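Local coordinates for protein serine Recombinase (Sulfolobus solfataricus, PDB 3LHF) that probably binds DNA and exchanges its strands as the serine recombinase of an insertion element, represented here by its resolvase-like domain, at residues Y70-V75 and E102-E107. The protein carries 1 engineered substitution. Residues are numbered along the deposited sequence; the frame is centred on the assembly and turned at random.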
loop_
_atom_site.group_PDB
_atom_site.type_symbol
_atom_site.label_atom_id
_atom_site.label_comp_id
_atom_site.label_asym_id
_atom_site.label_seq_id
_atom_site.Cartn_x
_atom_site.Cartn_y
_atom_site.Cartn_z
ATOM N N TYR D 70 -1.090 -6.800 15.227
ATOM C CA TYR D 70 -1.297 -7.479 13.971
ATOM C C TYR D 70 -0.607 -6.652 12.904
ATOM O O TYR D 70 -0.406 -5.479 13.076
ATOM C CB TYR D 70 -2.777 -7.566 13.624
ATOM C CG TYR D 70 -3.693 -8.095 14.684
ATOM C CD1 TYR D 70 -3.707 -9.425 15.027
ATOM C CD2 TYR D 70 -4.574 -7.269 15.308
ATOM C CE1 TYR D 70 -4.551 -9.896 15.975
ATOM C CE2 TYR D 70 -5.415 -7.733 16.242
ATOM C CZ TYR D 70 -5.405 -9.041 16.578
ATOM O OH TYR D 70 -6.263 -9.471 17.535
ATOM N N PRO D 71 -0.282 -7.250 11.779
ATOM C CA PRO D 71 0.303 -6.492 10.683
ATOM C C PRO D 71 -0.721 -5.508 10.155
ATOM O O PRO D 71 -0.402 -4.527 9.538
ATOM C CB PRO D 71 0.621 -7.561 9.672
ATOM C CG PRO D 71 0.817 -8.722 10.454
ATOM C CD PRO D 71 -0.160 -8.682 11.537
ATOM N N ASP D 72 -1.960 -5.797 10.488
ATOM C CA ASP D 72 -3.142 -5.085 10.082
ATOM C C ASP D 72 -3.011 -3.672 10.577
ATOM O O ASP D 72 -3.389 -2.724 9.940
ATOM C CB ASP D 72 -4.295 -5.728 10.846
ATOM C CG ASP D 72 -5.607 -5.634 10.147
ATOM O OD1 ASP D 72 -6.139 -4.552 9.987
ATOM O OD2 ASP D 72 -6.155 -6.669 9.810
ATOM N N ARG D 73 -2.481 -3.559 11.767
ATOM C CA ARG D 73 -2.477 -2.307 12.414
ATOM C C ARG D 73 -1.680 -1.348 11.577
ATOM O O ARG D 73 -2.078 -0.228 11.429
ATOM C CB ARG D 73 -1.860 -2.450 13.790
ATOM C CG ARG D 73 -2.824 -2.782 14.892
ATOM C CD ARG D 73 -3.874 -3.675 14.431
ATOM N NE ARG D 73 -5.178 -3.070 14.522
ATOM C CZ ARG D 73 -6.192 -3.380 13.740
ATOM N NH1 ARG D 73 -6.057 -4.296 12.823
ATOM N NH2 ARG D 73 -7.343 -2.775 13.885
ATOM N N LEU D 74 -0.545 -1.762 11.032
ATOM C CA LEU D 74 0.189 -0.827 10.207
ATOM C C LEU D 74 -0.413 -0.441 8.868
ATOM O O LEU D 74 -0.625 0.719 8.632
ATOM C CB LEU D 74 1.582 -1.364 9.958
ATOM C CG LEU D 74 2.548 -1.234 11.106
ATOM C CD1 LEU D 74 3.809 -1.927 10.760
ATOM C CD2 LEU D 74 2.788 0.198 11.432
ATOM N N VAL D 75 -0.648 -1.401 7.989
ATOM C CA VAL D 75 -1.297 -1.124 6.712
ATOM C C VAL D 75 -2.060 -2.308 6.162
ATOM O O VAL D 75 -1.755 -3.433 6.485
ATOM C CB VAL D 75 -0.285 -0.749 5.656
ATOM C CG1 VAL D 75 -0.002 0.714 5.681
ATOM C CG2 VAL D 75 0.959 -1.556 5.819
ATOM N N GLU D 102 -11.328 -10.776 11.171
ATOM C CA GLU D 102 -12.364 -10.700 10.156
ATOM C C GLU D 102 -13.125 -9.416 9.990
ATOM O O GLU D 102 -13.251 -8.941 8.892
ATOM C CB GLU D 102 -13.389 -11.789 10.404
ATOM C CG GLU D 102 -14.100 -12.261 9.170
ATOM C CD GLU D 102 -15.166 -13.258 9.488
ATOM O OE1 GLU D 102 -16.304 -13.047 9.080
ATOM O OE2 GLU D 102 -14.874 -14.247 10.159
ATOM N N GLU D 103 -13.651 -8.842 11.051
ATOM C CA GLU D 103 -14.465 -7.658 10.877
ATOM C C GLU D 103 -13.642 -6.546 10.272
ATOM O O GLU D 103 -14.115 -5.795 9.451
ATOM C CB GLU D 103 -15.099 -7.216 12.185
ATOM N N GLU D 104 -12.397 -6.451 10.680
ATOM C CA GLU D 104 -11.509 -5.457 10.149
ATOM C C GLU D 104 -11.231 -5.625 8.661
ATOM O O GLU D 104 -11.125 -4.668 7.951
ATOM C CB GLU D 104 -10.221 -5.437 10.955
ATOM C CG GLU D 104 -9.396 -4.205 10.768
ATOM C CD GLU D 104 -9.661 -3.131 11.784
ATOM O OE1 GLU D 104 -10.326 -3.372 12.789
ATOM O OE2 GLU D 104 -9.196 -2.022 11.566
ATOM N N LEU D 105 -11.094 -6.850 8.196
ATOM C CA LEU D 105 -10.858 -7.098 6.794
ATOM C C LEU D 105 -12.008 -6.662 5.920
ATOM O O LEU D 105 -11.799 -6.084 4.887
ATOM C CB LEU D 105 -10.582 -8.565 6.560
ATOM C CG LEU D 105 -9.380 -9.012 5.736
ATOM C CD1 LEU D 105 -9.642 -10.319 5.077
ATOM C CD2 LEU D 105 -8.931 -8.003 4.756
ATOM N N VAL D 106 -13.223 -6.945 6.338
ATOM C CA VAL D 106 -14.397 -6.604 5.557
ATOM C C VAL D 106 -14.569 -5.123 5.369
ATOM O O VAL D 106 -14.913 -4.659 4.309
ATOM C CB VAL D 106 -15.675 -7.160 6.178
ATOM C CG1 VAL D 106 -16.841 -6.968 5.238
ATOM C CG2 VAL D 106 -15.498 -8.619 6.511
ATOM N N GLU D 107 -14.314 -4.389 6.426
ATOM C CA GLU D 107 -14.446 -2.970 6.415
ATOM C C GLU D 107 -13.510 -2.421 5.385
ATOM O O GLU D 107 -13.838 -1.527 4.646
ATOM C CB GLU D 107 -14.036 -2.460 7.781
#
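E104, on the first turn of helix 102-122, reaches across to R73 and puts OE2 3.1 Å from R73 NH2 in a salt bridge. E104 OE1 lies almost as near, 3.2 Å from R73 NH2, and the groups meet obliquely, carboxylate and guanidinium planes 75° apart. On the other branch, R73 NH1 forms a second salt bridge, 2.8 Å long, to D72 OD1 of its own short, weakly bonded helix 71-74, so one arginine serves two acids. The methylene CG of E104 lies at the guanidinium edge and 3.4 Å from D72 OD1. E104 CG leaves anti to the backbone N (chi1 -163°), and a bend at chi2 (93°) brings the carboxylate up to R73 NH2. D72 OD1 and E104 OE2 stay 4.3 Å apart, with R73 bridging the two acids. Further out, S11 OG hydrogen-bonds E104 OE2, while R9 binds the backbone carbonyls of D72 and R73. With an alanine here in place of E104, R73 NH2 would probably lose this carboxylate and S11 OG this partner. This buried salt-bridge network ties helix 71-74, after strand 63-68, to the start of the long helix, consistent with the active-site region of resolvase-type serine recombinases.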